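Local coordinates for structure-specific endonuclease subunit SLX1 (Candida glabrata, PDB 4XLG), which probably acts as the catalytic subunit of the SLX1-SLX4 endonuclease, which cuts branched DNA structures that arise during repair and recombination, at residues G12-Q17 / G28-P33; Q17-R22 / T169-D174; Q39-L44 / G56-E61; M62-Y67 / L130-Q135. The protein carries 1 engineered substitution. All blocks are in the same frame, centred on the assembly; numbering follows the deposited sequence.

All four contacts belong to, or border, one mixed sheet whose strands run in the order 25-30, 12-18, 60-67, 129-132, 160-168. Contact 1 joins the first hairpin; contact 4 pairs strands 60-67 and 129-132, its centre about 9 Å from that of contact 1. Along the chain, contacts 1, 3 and 4 follow in series, with contacts 3 and 4 nested inside the long loop that contact 2 closes. Contacts 1 and 2 share Q17 on strand 12-18, their centres about 18 Å apart. Contact 3 ties helix 33-41 to the start of strand 60-67. Together they join the GIY-YIG core to strand 129-132 and the segment leading into helix 176-213.

Contact 1 of 4, residues G12-Q17 / G28-P33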
loop_
_atom_site.group_PDB
_atom_site.type_symbol
_atom_site.label_atom_id
_atom_site.label_comp_id
_atom_site.label_asym_id
_atom_site.label_seq_id
_atom_site.Cartn_x
_atom_site.Cartn_y
_atom_site.Cartn_z
ATOM N N GLY B 12 4.870 5.695 -2.634
ATOM C CA GLY B 12 5.652 4.561 -3.094
ATOM C C GLY B 12 7.008 4.557 -2.399
ATOM O O GLY B 12 7.520 5.597 -1.974
ATOM N N CYS B 13 7.561 3.355 -2.283
ATOM C CA CYS B 13 8.937 3.151 -1.796
ATOM C C CYS B 13 9.790 2.759 -2.992
ATOM O O CYS B 13 9.523 1.738 -3.613
ATOM C CB CYS B 13 9.028 2.013 -0.779
ATOM S SG CYS B 13 8.301 2.354 0.815
ATOM N N TYR B 14 10.830 3.545 -3.264
ATOM C CA TYR B 14 11.604 3.404 -4.501
ATOM C C TYR B 14 13.006 2.957 -4.235
ATOM O O TYR B 14 13.584 3.169 -3.160
ATOM C CB TYR B 14 11.642 4.730 -5.300
ATOM C CG TYR B 14 12.157 5.936 -4.464
ATOM C CD1 TYR B 14 13.531 6.243 -4.397
ATOM C CD2 TYR B 14 11.242 6.745 -3.722
ATOM C CE1 TYR B 14 13.992 7.333 -3.648
ATOM C CE2 TYR B 14 11.689 7.869 -2.991
ATOM C CZ TYR B 14 13.099 8.129 -2.970
ATOM O OH TYR B 14 13.541 9.180 -2.237
ATOM N N LEU B 15 13.553 2.299 -5.268
ATOM C CA LEU B 15 14.973 1.919 -5.254
ATOM C C LEU B 15 15.686 2.664 -6.393
ATOM O O LEU B 15 15.233 2.602 -7.555
ATOM C CB LEU B 15 15.103 0.400 -5.450
ATOM C CG LEU B 15 16.549 -0.123 -5.604
ATOM C CD1 LEU B 15 17.370 0.122 -4.310
ATOM C CD2 LEU B 15 16.536 -1.620 -6.016
ATOM N N LEU B 16 16.742 3.393 -6.040
ATOM C CA LEU B 16 17.565 4.097 -7.041
ATOM C C LEU B 16 18.849 3.317 -7.193
ATOM O O LEU B 16 19.344 2.747 -6.239
ATOM C CB LEU B 16 17.936 5.522 -6.597
ATOM C CG LEU B 16 16.790 6.424 -6.117
ATOM C CD1 LEU B 16 17.442 7.838 -5.745
ATOM C CD2 LEU B 16 15.694 6.511 -7.242
ATOM N N GLN B 17 19.370 3.321 -8.411
ATOM C CA GLN B 17 20.690 2.789 -8.684
ATOM C C GLN B 17 21.452 3.863 -9.434
ATOM O O GLN B 17 20.987 4.345 -10.450
ATOM C CB GLN B 17 20.577 1.521 -9.531
ATOM C CG GLN B 17 22.002 0.892 -9.837
ATOM C CD GLN B 17 21.884 -0.409 -10.656
ATOM O OE1 GLN B 17 20.805 -0.745 -11.176
ATOM N NE2 GLN B 17 22.986 -1.115 -10.773
ATOM N N GLY B 28 14.053 5.158 -0.727
ATOM C CA GLY B 28 13.291 6.175 0.023
ATOM C C GLY B 28 11.810 5.988 -0.244
ATOM O O GLY B 28 11.407 4.994 -0.841
ATOM N N SER B 29 10.981 6.918 0.244
ATOM C CA SER B 29 9.548 6.805 -0.005
ATOM C C SER B 29 9.033 8.188 -0.317
ATOM O O SER B 29 9.609 9.193 0.139
ATOM C CB SER B 29 8.791 6.208 1.213
ATOM O OG SER B 29 8.992 6.970 2.395
ATOM N N THR B 30 7.957 8.241 -1.097
ATOM C CA THR B 30 7.470 9.553 -1.561
ATOM C C THR B 30 6.028 9.495 -2.084
ATOM O O THR B 30 5.637 8.500 -2.671
ATOM C CB THR B 30 8.385 10.111 -2.747
ATOM O OG1 THR B 30 7.944 11.427 -3.124
ATOM C CG2 THR B 30 8.387 9.169 -3.970
ATOM N N PRO B 31 5.327 10.618 -1.989
ATOM C CA PRO B 31 4.019 10.716 -2.673
ATOM C C PRO B 31 4.169 11.205 -4.134
ATOM O O PRO B 31 3.161 11.244 -4.844
ATOM C CB PRO B 31 3.257 11.774 -1.837
ATOM C CG PRO B 31 4.351 12.720 -1.403
ATOM C CD PRO B 31 5.572 11.763 -1.074
ATOM N N ASN B 32 5.372 11.629 -4.553
ATOM C CA ASN B 32 5.573 12.147 -5.899
ATOM C C ASN B 32 6.991 11.757 -6.329
ATOM O O ASN B 32 7.943 12.477 -6.045
ATOM C CB ASN B 32 5.393 13.672 -5.971
ATOM C CG ASN B 32 5.553 14.222 -7.383
ATOM O OD1 ASN B 32 6.162 13.586 -8.251
ATOM N ND2 ASN B 32 5.040 15.415 -7.605
ATOM N N PRO B 33 7.087 10.654 -7.041
ATOM C CA PRO B 33 8.415 10.120 -7.406
ATOM C C PRO B 33 9.096 10.958 -8.485
ATOM O O PRO B 33 10.345 10.888 -8.577
ATOM C CB PRO B 33 8.104 8.689 -7.909
ATOM C CG PRO B 33 6.665 8.828 -8.517
ATOM C CD PRO B 33 5.975 9.804 -7.517
#
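T30 and G12 grip each other twice through their backbones: T30 N gives to G12 O at 2.8 Å, and G12 N returns a bond to T30 O at 2.9 Å. Two residues along strand 12-17, Y14 and G28 repeat the exchange, with Y14 N to G28 O at 2.9 Å and a longer return from G28 N to Y14 O at 3.2 Å. These antiparallel hydrogen-bonded pairs flank C13 and S29, a non-hydrogen-bonded pair whose CA atoms stand 4.1 Å apart. The S29 hydroxyl turns to Q79 on helix 72-84. On the other face, CG of Y14 sits between its own backbone N and carbonyl carbon (chi1 54°). The ring lies against the neighbouring strand, with G28 CA over its face, 3.9 Å from the centroid, in a CH-pi contact. Glycine suits this place because a beta carbon would run into the phenol oxygen. Farther along, T30 CG2 meets the ring obliquely at Y14 CE2, while T30 OG1 accepts from N32 N in an ST turn just before helix 33-41. The phenol oxygen is held by H40 and R36 of that helix. G12-C13-Y14 and the Y26-I27-G28 sequence of the partner strand are the two halves of the GIY-YIG signature, laid side by side in the first hairpin of the nuclease domain.

Contact 2 of 4, residues Q17-R22 / T169-D174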
loop_
_atom_site.group_PDB
_atom_site.type_symbol
_atom_site.label_atom_id
_atom_site.label_comp_id
_atom_site.label_asym_id
_atom_site.label_seq_id
_atom_site.Cartn_x
_atom_site.Cartn_y
_atom_site.Cartn_z
ATOM N N GLN B 17 19.370 3.321 -8.411
ATOM C CA GLN B 17 20.690 2.789 -8.684
ATOM C C GLN B 17 21.452 3.863 -9.434
ATOM O O GLN B 17 20.987 4.345 -10.450
ATOM C CB GLN B 17 20.577 1.521 -9.531
ATOM C CG GLN B 17 22.002 0.892 -9.837
ATOM C CD GLN B 17 21.884 -0.409 -10.656
ATOM O OE1 GLN B 17 20.805 -0.745 -11.176
ATOM N NE2 GLN B 17 22.986 -1.115 -10.773
ATOM N N SER B 18 22.626 4.242 -8.938
ATOM C CA SER B 18 23.397 5.278 -9.646
ATOM C C SER B 18 23.700 4.837 -11.084
ATOM O O SER B 18 24.092 3.661 -11.350
ATOM C CB SER B 18 24.703 5.566 -8.867
ATOM O OG SER B 18 25.551 6.417 -9.657
ATOM N N ILE B 19 23.559 5.757 -12.042
ATOM C CA ILE B 19 23.864 5.332 -13.421
ATOM C C ILE B 19 25.344 5.086 -13.640
ATOM O O ILE B 19 25.736 4.078 -14.226
ATOM C CB ILE B 19 23.283 6.395 -14.423
ATOM C CG1 ILE B 19 21.752 6.323 -14.273
ATOM C CG2 ILE B 19 23.704 6.109 -15.892
ATOM C CD1 ILE B 19 21.045 7.642 -14.834
ATOM N N SER B 20 26.176 5.967 -13.137
ATOM C CA SER B 20 27.629 5.802 -13.307
ATOM C C SER B 20 28.207 4.842 -12.252
ATOM O O SER B 20 29.124 4.075 -12.565
ATOM C CB SER B 20 28.316 7.191 -13.224
ATOM O OG SER B 20 29.720 7.106 -13.436
ATOM N N LYS B 21 27.752 4.941 -11.000
ATOM C CA LYS B 21 28.393 4.152 -9.899
ATOM C C LYS B 21 27.433 3.003 -9.624
ATOM O O LYS B 21 26.569 3.082 -8.775
ATOM C CB LYS B 21 28.604 5.031 -8.639
ATOM C CG LYS B 21 29.690 6.053 -8.964
ATOM C CD LYS B 21 30.139 6.968 -7.797
ATOM C CE LYS B 21 31.095 6.318 -6.932
ATOM N NZ LYS B 21 31.832 7.342 -6.093
ATOM N N ARG B 22 27.596 1.919 -10.375
ATOM C CA ARG B 22 26.470 1.007 -10.461
ATOM C C ARG B 22 26.289 0.125 -9.217
ATOM O O ARG B 22 25.276 -0.563 -9.138
ATOM C CB ARG B 22 26.630 0.148 -11.678
ATOM C CG ARG B 22 26.629 1.131 -12.875
ATOM C CD ARG B 22 26.304 0.410 -14.060
ATOM N NE ARG B 22 24.993 -0.232 -14.037
ATOM C CZ ARG B 22 23.814 0.380 -13.904
ATOM N NH1 ARG B 22 23.736 1.659 -13.630
ATOM N NH2 ARG B 22 22.691 -0.328 -14.019
ATOM N N THR B 169 16.982 -1.291 -20.522
ATOM C CA THR B 169 17.586 -2.595 -20.353
ATOM C C THR B 169 19.029 -2.445 -19.864
ATOM O O THR B 169 19.259 -1.889 -18.790
ATOM C CB THR B 169 17.509 -3.409 -21.669
ATOM O OG1 THR B 169 18.079 -2.663 -22.759
ATOM C CG2 THR B 169 16.023 -3.711 -21.989
ATOM N N GLU B 170 20.002 -2.958 -20.616
ATOM C CA GLU B 170 21.370 -2.804 -20.115
ATOM C C GLU B 170 21.754 -1.305 -20.182
ATOM O O GLU B 170 21.518 -0.639 -21.174
ATOM C CB GLU B 170 22.371 -3.662 -20.918
ATOM C CG GLU B 170 23.763 -3.692 -20.264
ATOM C CD GLU B 170 24.737 -4.698 -20.920
ATOM N N ILE B 171 22.374 -0.804 -19.129
ATOM C CA ILE B 171 22.710 0.610 -19.044
ATOM C C ILE B 171 24.088 0.867 -19.658
ATOM O O ILE B 171 25.050 0.154 -19.328
ATOM C CB ILE B 171 22.671 1.081 -17.574
ATOM C CG1 ILE B 171 21.230 0.960 -17.010
ATOM C CG2 ILE B 171 23.202 2.546 -17.420
ATOM C CD1 ILE B 171 20.116 1.627 -17.898
ATOM N N ASN B 172 24.171 1.817 -20.591
ATOM C CA ASN B 172 25.487 2.285 -21.096
ATOM C C ASN B 172 25.826 3.559 -20.326
ATOM O O ASN B 172 25.064 4.524 -20.398
ATOM C CB ASN B 172 25.402 2.557 -22.619
ATOM C CG ASN B 172 26.736 3.018 -23.242
ATOM O OD1 ASN B 172 27.649 3.486 -22.564
ATOM N ND2 ASN B 172 26.805 2.943 -24.577
ATOM N N ASN B 173 26.927 3.561 -19.573
ATOM C CA ASN B 173 27.334 4.762 -18.804
ATOM C C ASN B 173 28.739 5.198 -19.210
ATOM O O ASN B 173 29.439 5.849 -18.442
ATOM C CB ASN B 173 27.254 4.490 -17.292
ATOM C CG ASN B 173 28.152 3.323 -16.886
ATOM O OD1 ASN B 173 28.955 2.832 -17.688
ATOM N ND2 ASN B 173 28.037 2.892 -15.628
ATOM N N ASP B 174 29.126 4.861 -20.458
ATOM C CA ASP B 174 30.501 5.105 -20.874
ATOM C C ASP B 174 30.778 6.583 -21.130
ATOM O O ASP B 174 31.927 6.993 -21.146
ATOM C CB ASP B 174 30.869 4.356 -22.192
ATOM C CG ASP B 174 30.972 2.858 -22.022
ATOM O OD1 ASP B 174 30.715 2.324 -20.921
ATOM O OD2 ASP B 174 31.307 2.219 -23.023
HETATM O O HOH W 1 30.042 6.004 -15.741
#
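N173 reaches I19 through the main polar bond between the segments: N173 ND2 donates to I19 O at 2.9 Å with an N-H...O angle of 164°. I19 O lies close to the plane of the amide, and the donor in turn meets one of its lone pairs. CG of N173 stands between the backbone N and the carbonyl carbon (chi1 59°); its side chain and that of I19 slide past each other in opposite directions. Asparagine suits the place, its short amide bringing an N-H to a backbone carbonyl. I19 O also takes R22 NH1 at 3.2 Å, a less favourable approach tilted out of the carbonyl plane. Within 17-22, Q17 NE2 fixes R22 O at 2.9 Å, and S18 OG accepts from K21 N in an ST motif.

Among apolar contacts, I19 CG2 and I171 CG2 touch at 3.9 Å, the two side chains crossing at about a right angle; V182 on helix 176-213 packs against both. I171 CB lies over one face of the R22 guanidinium, toward its rim, with CG1 3.6 Å from R22 NH2; arginine's flat group can rest on an aliphatic chain while its N-H bonds sideways.

A single amide N-H from N173 thus fastens the loop before helix 176-213 to I19 O, an acceptor that R22 of the same turn also uses.

Contact 3 of 4, residues Q39-L44 / G56-E61; sequences QHNGSL and GTRPWE
N41 meets the backbone of W60 with both ends of its amide. OD1 accepts from W60 N at 2.7 Å and an almost straight 177°, while ND2 gives a weak bond of 3.3 Å to W60 O. An asparagine suits this place, offering acceptor and donor together to one residue's N-H and C=O, and so ties the last turn of helix 33-41 to the beginning of strand 60-67 in the GIY-YIG domain. The planes of the amide and the indole are inclined by 16°, and OD1 also comes within 3.3 Å of W60 CD1 at the ring's edge. P59, preceded by a cis peptide, sets its CB 3.8 Å from N41 OD1.

One residue earlier, H40 O collects further partners at the end of the helix. R58, its chain extended from CG to NE, brings NE to that oxygen in a weak bond of 2.9 Å, and a water hands the same carbonyl on to W60 NE1. A second water links R58 NH2 with Q39 O.

Outside this shell, Y26 meets the H40 ring edge-to-face, R54 bonds to N41 O, and N183 of helix 176-213 touches N41. Over one face of the indole, toward its rim, lies T57 CG2.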
loop_
_atom_site.group_PDB
_atom_site.type_symbol
_atom_site.label_atom_id
_atom_site.label_comp_id
_atom_site.label_asym_id
_atom_site.label_seq_id
_atom_site.Cartn_x
_atom_site.Cartn_y
_atom_site.Cartn_z
ATOM N N GLN B 39 14.796 16.041 -7.211
ATOM C CA GLN B 39 15.507 16.521 -5.995
ATOM C C GLN B 39 16.785 15.679 -5.789
ATOM O O GLN B 39 17.850 16.210 -5.466
ATOM C CB GLN B 39 14.618 16.417 -4.776
ATOM C CG GLN B 39 13.520 17.537 -4.780
ATOM C CD GLN B 39 12.581 17.343 -3.606
ATOM O OE1 GLN B 39 11.974 16.281 -3.451
ATOM N NE2 GLN B 39 12.545 18.320 -2.722
ATOM N N HIS B 40 16.668 14.379 -5.973
ATOM C CA HIS B 40 17.883 13.534 -5.816
ATOM C C HIS B 40 18.931 13.844 -6.882
ATOM O O HIS B 40 20.162 13.770 -6.623
ATOM C CB HIS B 40 17.545 12.013 -5.888
ATOM C CG HIS B 40 16.883 11.481 -4.653
ATOM N ND1 HIS B 40 17.449 11.587 -3.395
ATOM C CD2 HIS B 40 15.753 10.757 -4.495
ATOM C CE1 HIS B 40 16.665 10.998 -2.513
ATOM N NE2 HIS B 40 15.654 10.447 -3.160
ATOM N N ASN B 41 18.495 14.159 -8.101
ATOM C CA ASN B 41 19.423 14.367 -9.203
ATOM C C ASN B 41 19.911 15.770 -9.383
ATOM O O ASN B 41 20.899 16.034 -10.035
ATOM C CB ASN B 41 18.779 13.880 -10.500
ATOM C CG ASN B 41 18.799 12.347 -10.556
ATOM O OD1 ASN B 41 19.622 11.737 -9.853
ATOM N ND2 ASN B 41 17.916 11.743 -11.349
ATOM N N GLY B 42 19.239 16.696 -8.761
ATOM C CA GLY B 42 19.637 18.081 -8.917
ATOM C C GLY B 42 19.969 18.508 -7.522
ATOM O O GLY B 42 20.951 18.067 -6.963
ATOM N N SER B 43 19.117 19.308 -6.929
ATOM C CA SER B 43 19.232 19.518 -5.469
ATOM C C SER B 43 17.854 19.575 -4.787
ATOM O O SER B 43 16.815 19.706 -5.453
ATOM C CB SER B 43 20.005 20.801 -5.178
ATOM O OG SER B 43 19.277 21.882 -5.726
ATOM N N LEU B 44 17.845 19.492 -3.454
ATOM C CA LEU B 44 16.587 19.409 -2.699
ATOM C C LEU B 44 15.663 20.641 -2.857
ATOM O O LEU B 44 14.387 20.544 -2.883
ATOM C CB LEU B 44 16.935 19.214 -1.213
ATOM C CG LEU B 44 17.858 18.034 -0.945
ATOM C CD1 LEU B 44 18.158 17.897 0.521
ATOM C CD2 LEU B 44 17.097 16.803 -1.452
ATOM N N GLY B 56 29.896 11.960 -9.411
ATOM C CA GLY B 56 29.325 11.046 -10.389
ATOM C C GLY B 56 28.260 10.089 -9.844
ATOM O O GLY B 56 27.726 9.283 -10.593
ATOM N N THR B 57 27.926 10.159 -8.557
ATOM C CA THR B 57 26.811 9.344 -8.060
ATOM C C THR B 57 25.496 9.755 -8.755
ATOM O O THR B 57 24.751 8.915 -9.280
ATOM C CB THR B 57 26.637 9.493 -6.560
ATOM O OG1 THR B 57 27.838 9.025 -5.931
ATOM C CG2 THR B 57 25.522 8.621 -6.079
ATOM N N ARG B 58 25.225 11.050 -8.771
ATOM C CA ARG B 58 24.160 11.567 -9.664
ATOM C C ARG B 58 24.603 11.591 -11.140
ATOM O O ARG B 58 25.766 11.869 -11.465
ATOM C CB ARG B 58 23.812 12.996 -9.225
ATOM C CG ARG B 58 23.290 13.070 -7.804
ATOM C CD ARG B 58 23.326 14.583 -7.496
ATOM N NE ARG B 58 22.778 14.874 -6.201
ATOM C CZ ARG B 58 23.475 14.865 -5.065
ATOM N NH1 ARG B 58 24.763 14.495 -5.072
ATOM N NH2 ARG B 58 22.876 15.226 -3.935
ATOM N N PRO B 59 23.666 11.344 -12.062
ATOM C CA PRO B 59 22.256 11.066 -11.766
ATOM C C PRO B 59 21.962 9.619 -11.380
ATOM O O PRO B 59 22.679 8.675 -11.817
ATOM C CB PRO B 59 21.540 11.358 -13.130
ATOM C CG PRO B 59 22.638 11.112 -14.180
ATOM C CD PRO B 59 23.961 11.515 -13.513
ATOM N N TRP B 60 20.874 9.468 -10.661
ATOM C CA TRP B 60 20.341 8.177 -10.269
ATOM C C TRP B 60 19.323 7.716 -11.288
ATOM O O TRP B 60 18.538 8.525 -11.791
ATOM C CB TRP B 60 19.614 8.311 -8.916
ATOM C CG TRP B 60 20.451 8.694 -7.763
ATOM C CD1 TRP B 60 20.625 9.972 -7.253
ATOM C CD2 TRP B 60 21.139 7.812 -6.887
ATOM N NE1 TRP B 60 21.407 9.913 -6.116
ATOM C CE2 TRP B 60 21.714 8.599 -5.860
ATOM C CE3 TRP B 60 21.318 6.422 -6.866
ATOM C CZ2 TRP B 60 22.458 8.042 -4.807
ATOM C CZ3 TRP B 60 22.060 5.852 -5.815
ATOM C CH2 TRP B 60 22.624 6.656 -4.803
ATOM N N GLU B 61 19.225 6.404 -11.487
ATOM C CA GLU B 61 18.088 5.803 -12.215
ATOM C C GLU B 61 17.092 5.236 -11.193
ATOM O O GLU B 61 17.513 4.528 -10.280
ATOM C CB GLU B 61 18.597 4.626 -13.127
ATOM C CG GLU B 61 17.449 3.913 -13.882
ATOM C CD GLU B 61 17.919 2.620 -14.558
ATOM O OE1 GLU B 61 19.059 2.164 -14.302
ATOM O OE2 GLU B 61 17.124 2.058 -15.360
HETATM O O HOH W 2 20.070 16.087 -3.861
HETATM O O HOH W 3 21.345 12.386 -4.593
#

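Contact 4 of 4, residues M62-Y67 / L130-Q135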
loop_
_atom_site.group_PDB
_atom_site.type_symbol
_atom_site.label_atom_id
_atom_site.label_comp_id
_atom_site.label_asym_id
_atom_site.label_seq_id
_atom_site.Cartn_x
_atom_site.Cartn_y
_atom_site.Cartn_z
ATOM N N MET B 62 15.799 5.583 -11.290
ATOM C CA MET B 62 14.838 4.904 -10.410
ATOM C C MET B 62 14.528 3.561 -11.060
ATOM O O MET B 62 13.883 3.517 -12.088
ATOM C CB MET B 62 13.568 5.760 -10.220
ATOM C CG MET B 62 12.577 5.062 -9.220
ATOM S SD MET B 62 11.135 6.126 -8.906
ATOM C CE MET B 62 11.908 7.448 -7.975
ATOM N N VAL B 63 14.970 2.451 -10.457
ATOM C CA VAL B 63 14.796 1.199 -11.171
ATOM C C VAL B 63 13.517 0.448 -10.812
ATOM O O VAL B 63 13.034 -0.400 -11.596
ATOM C CB VAL B 63 16.031 0.246 -10.948
ATOM C CG1 VAL B 63 17.307 0.909 -11.588
ATOM C CG2 VAL B 63 16.296 -0.109 -9.456
ATOM N N ALA B 64 12.980 0.732 -9.624
ATOM C CA ALA B 64 11.757 0.037 -9.169
ATOM C C ALA B 64 11.040 0.898 -8.157
ATOM O O ALA B 64 11.661 1.709 -7.465
ATOM C CB ALA B 64 12.077 -1.345 -8.535
ATOM N N ILE B 65 9.728 0.700 -8.050
ATOM C CA ILE B 65 9.015 1.374 -6.971
ATOM C C ILE B 65 7.866 0.423 -6.551
ATOM O O ILE B 65 7.257 -0.238 -7.403
ATOM C CB ILE B 65 8.500 2.786 -7.388
ATOM C CG1 ILE B 65 7.916 3.540 -6.156
ATOM C CG2 ILE B 65 7.459 2.716 -8.575
ATOM C CD1 ILE B 65 7.762 5.084 -6.538
ATOM N N VAL B 66 7.637 0.341 -5.250
ATOM C CA VAL B 66 6.531 -0.430 -4.680
ATOM C C VAL B 66 5.520 0.613 -4.273
ATOM O O VAL B 66 5.872 1.533 -3.519
ATOM C CB VAL B 66 6.982 -1.230 -3.457
ATOM C CG1 VAL B 66 5.781 -1.981 -2.738
ATOM C CG2 VAL B 66 8.120 -2.249 -3.865
ATOM N N TYR B 67 4.285 0.508 -4.765
ATOM C CA TYR B 67 3.321 1.545 -4.384
ATOM C C TYR B 67 1.970 0.878 -4.074
ATOM O O TYR B 67 1.862 -0.359 -4.081
ATOM C CB TYR B 67 3.208 2.626 -5.491
ATOM C CG TYR B 67 2.633 2.146 -6.820
ATOM C CD1 TYR B 67 3.428 1.464 -7.753
ATOM C CD2 TYR B 67 1.287 2.415 -7.149
ATOM C CE1 TYR B 67 2.906 1.042 -8.970
ATOM C CE2 TYR B 67 0.761 1.989 -8.384
ATOM C CZ TYR B 67 1.592 1.317 -9.290
ATOM O OH TYR B 67 1.059 0.896 -10.488
ATOM N N LEU B 130 4.440 -3.956 -7.257
ATOM C CA LEU B 130 5.885 -3.811 -7.474
ATOM C C LEU B 130 6.078 -3.457 -8.972
ATOM O O LEU B 130 5.758 -4.262 -9.846
ATOM C CB LEU B 130 6.607 -5.131 -7.110
ATOM C CG LEU B 130 8.048 -5.259 -7.633
ATOM C CD1 LEU B 130 8.930 -4.130 -7.070
ATOM C CD2 LEU B 130 8.521 -6.673 -7.224
ATOM N N HIS B 131 6.618 -2.273 -9.248
ATOM C CA HIS B 131 6.749 -1.817 -10.634
ATOM C C HIS B 131 8.230 -1.641 -10.981
ATOM O O HIS B 131 8.938 -0.919 -10.246
ATOM C CB HIS B 131 6.077 -0.452 -10.839
ATOM C CG HIS B 131 6.202 0.028 -12.259
ATOM N ND1 HIS B 131 5.352 -0.387 -13.265
ATOM C CD2 HIS B 131 7.149 0.803 -12.862
ATOM C CE1 HIS B 131 5.750 0.120 -14.420
ATOM N NE2 HIS B 131 6.827 0.864 -14.198
ATOM N N PHE B 132 8.668 -2.241 -12.094
ATOM C CA PHE B 132 10.047 -2.035 -12.597
ATOM C C PHE B 132 10.124 -1.063 -13.763
ATOM O O PHE B 132 9.314 -1.132 -14.691
ATOM C CB PHE B 132 10.648 -3.393 -13.059
ATOM C CG PHE B 132 10.853 -4.316 -11.917
ATOM C CD1 PHE B 132 12.005 -4.180 -11.129
ATOM C CD2 PHE B 132 9.910 -5.283 -11.591
ATOM C CE1 PHE B 132 12.232 -5.020 -10.015
ATOM C CE2 PHE B 132 10.131 -6.178 -10.498
ATOM C CZ PHE B 132 11.286 -6.036 -9.692
ATOM N N PHE B 133 11.094 -0.157 -13.705
ATOM C CA PHE B 133 11.352 0.765 -14.800
ATOM C C PHE B 133 12.499 0.278 -15.646
ATOM O O PHE B 133 12.833 0.865 -16.702
ATOM C CB PHE B 133 11.716 2.132 -14.257
ATOM C CG PHE B 133 10.625 2.750 -13.426
ATOM C CD1 PHE B 133 9.484 3.301 -14.075
ATOM C CD2 PHE B 133 10.724 2.778 -12.023
ATOM C CE1 PHE B 133 8.468 3.903 -13.306
ATOM C CE2 PHE B 133 9.708 3.390 -11.228
ATOM C CZ PHE B 133 8.577 3.960 -11.879
ATOM N N ASN B 134 13.139 -0.774 -15.156
ATOM C CA ASN B 134 14.295 -1.345 -15.875
ATOM C C ASN B 134 14.091 -2.841 -15.981
ATOM O O ASN B 134 13.870 -3.518 -14.961
ATOM C CB ASN B 134 15.629 -1.028 -15.147
ATOM C CG ASN B 134 16.858 -1.527 -15.940
ATOM O OD1 ASN B 134 17.072 -2.736 -16.065
ATOM N ND2 ASN B 134 17.646 -0.584 -16.509
ATOM N N GLN B 135 14.115 -3.360 -17.200
ATOM C CA GLN B 135 13.821 -4.769 -17.453
ATOM C C GLN B 135 14.939 -5.705 -16.972
ATOM O O GLN B 135 14.668 -6.848 -16.591
ATOM C CB GLN B 135 13.567 -4.999 -18.953
ATOM C CG GLN B 135 13.328 -6.468 -19.356
ATOM C CD GLN B 135 14.603 -7.204 -19.749
ATOM O OE1 GLN B 135 15.527 -6.619 -20.314
ATOM N NE2 GLN B 135 14.657 -8.498 -19.444
#
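F133 packs beside M62 and obliquely across I65, its CB 3.4 Å from M62 O. CG stands anti to the carbonyl carbon, beside the backbone N (chi1 -61°), and CD2 goes on to meet M62 O at 3.2 Å. The next rim atom, CE2, touches I65 CG2 at 3.5 Å and M62 SD at 3.9 Å; the sulfur approaches the ring obliquely in a Met-aromatic contact, as the side chains of M62 and F133 run side by side in the same direction. At the tip, CZ again packs on I65 CG2. A flat, wholly apolar ring suits this buried site.

The backbones form the antiparallel pairing of strands 60-67 and 129-132, two inner strands of the sheet, with I65 and H131 exchanging two bonds of 2.8 Å. F133 N gives to V63 O. V63 and A64 both face L15 on the next strand, a classic beta bulge.

Over one face of the F133 ring, toward its rim, lies H131 CD2, while the H131 nitrogens bond to the hydroxyls of S162 and S164 on strand 160-168. On the other side of the sheet, small A64 leaves its CB 3.8 Å from F132 CD1, and V66 CG2 meets L130 CD1.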